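PDB 3NWR: A rubisco-like protein from Burkholderia fungorum, which is a rubisco-like protein of the rubisco superfamily, probably a lyase. Local coordinates for the interface of chains A and B. Numbering follows the deposited sequence. Chains: chain A/B, A rubisco-like protein.

The interface of chains A and B. Residues chain A 322-323, 327-329; chain B 78, 82.
B:Arg82 reaches from the end of the short helix 78-82, in the rubisco-type N-terminal domain of chain B, to the loop A:Ala322-A:Gly323 and the start of helix 329-340 in the catalytic domain of chain A. Pairing of one subunit's N-terminal domain with the other's catalytic domain is the family's usual dimer arrangement, and the two-fold symmetric interface here fits it; the patch has a twin with the chains exchanged.

Charge pairing is loose: B:Arg82 NH1 lies 3.8 Å from A:Asp329 OD1, a salt bridge without close contact. The two side chains run roughly at right angles, yet their flat ends are turned only 22° from parallel. The arginine chain is bent at chi3 (-71°), and its guanidinium lies with B:Ala78 O over one face while A:Ala322 CA covers the opposite face. The planar group is thus sandwiched between backbone atoms of both chains.

Direct hydrogen bonding across the patch is weak: NH2 of B:Arg82 gives a bent bond to the carbonyl A:Gly323 O, 2.9 Å long with 126° at the hydrogen.

Water does more of the bridging. Water 1 sits 2.6 Å from the carboxylate oxygen A:Asp329 OD1 and also bonds to B:Arg82 NH1 and the main-chain A:Gln327 O, so it links the guanidinium to two chain A acceptors; its contact with NH2 is weak.

Within chain A, A:Ala322 N donates a nearly straight bond to A:Asp329 OD1, arriving on the syn side somewhat out of the carboxylate plane. This bond within chain A ties the loop to the helix start and helps hold OD1 in place facing the arginine.

Apolar contact is small. The methyl B:Ala78 CB rests against the A:Gln327-A:Ser328 backbone, 3.5 Å from A:Ser328 CA.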
loop_
_atom_site.group_PDB
_atom_site.type_symbol
_atom_site.label_atom_id
_atom_site.label_comp_id
_atom_site.label_asym_id
_atom_site.label_seq_id
_atom_site.Cartn_x
_atom_site.Cartn_y
_atom_site.Cartn_z
ATOM N N ALA A 322 -20.959 15.678 0.157
ATOM C CA ALA A 322 -21.985 15.334 -0.822
ATOM C C ALA A 322 -21.358 14.758 -2.086
ATOM O O ALA A 322 -21.851 14.974 -3.189
ATOM C CB ALA A 322 -22.843 16.561 -1.161
ATOM N N GLY A 323 -20.270 14.016 -1.925
ATOM C CA GLY A 323 -19.541 13.523 -3.080
ATOM C C GLY A 323 -20.185 12.319 -3.735
ATOM O O GLY A 323 -21.228 11.836 -3.285
ATOM N N GLN A 327 -17.339 7.566 0.671
ATOM C CA GLN A 327 -17.013 8.158 1.967
ATOM C C GLN A 327 -18.112 9.060 2.529
ATOM O O GLN A 327 -18.750 9.805 1.789
ATOM C CB GLN A 327 -15.706 8.948 1.892
ATOM C CG GLN A 327 -14.460 8.072 1.854
ATOM C CD GLN A 327 -14.252 7.403 0.512
ATOM O OE1 GLN A 327 -14.612 7.942 -0.528
ATOM N NE2 GLN A 327 -13.664 6.212 0.532
ATOM N N SER A 328 -18.304 8.992 3.844
ATOM C CA SER A 328 -19.289 9.833 4.530
ATOM C C SER A 328 -18.795 11.262 4.682
ATOM O O SER A 328 -17.585 11.523 4.675
ATOM C CB SER A 328 -19.590 9.278 5.924
ATOM O OG SER A 328 -18.449 9.394 6.761
ATOM N N ASP A 329 -19.733 12.194 4.841
ATOM C CA ASP A 329 -19.360 13.576 5.092
ATOM C C ASP A 329 -18.525 13.672 6.366
ATOM O O ASP A 329 -17.567 14.445 6.425
ATOM C CB ASP A 329 -20.603 14.465 5.237
ATOM C CG ASP A 329 -21.260 14.804 3.902
ATOM O OD1 ASP A 329 -20.731 14.442 2.834
ATOM O OD2 ASP A 329 -22.323 15.462 3.927
ATOM N N ALA B 78 -21.869 5.869 1.816
ATOM C CA ALA B 78 -22.656 7.066 2.111
ATOM C C ALA B 78 -23.507 7.537 0.934
ATOM O O ALA B 78 -24.606 8.057 1.127
ATOM C CB ALA B 78 -21.749 8.195 2.596
ATOM N N ARG B 82 -27.491 7.776 1.220
ATOM C CA ARG B 82 -28.076 9.094 0.988
ATOM C C ARG B 82 -29.311 8.965 0.105
ATOM O O ARG B 82 -30.167 9.851 0.079
ATOM C CB ARG B 82 -27.075 10.044 0.319
ATOM C CG ARG B 82 -26.358 10.981 1.278
ATOM C CD ARG B 82 -25.778 12.198 0.560
ATOM N NE ARG B 82 -24.634 11.869 -0.287
ATOM C CZ ARG B 82 -23.394 11.703 0.166
ATOM N NH1 ARG B 82 -23.135 11.824 1.463
ATOM N NH2 ARG B 82 -22.412 11.412 -0.676
HETATM O O HOH W 1 -20.183 12.215 1.542
#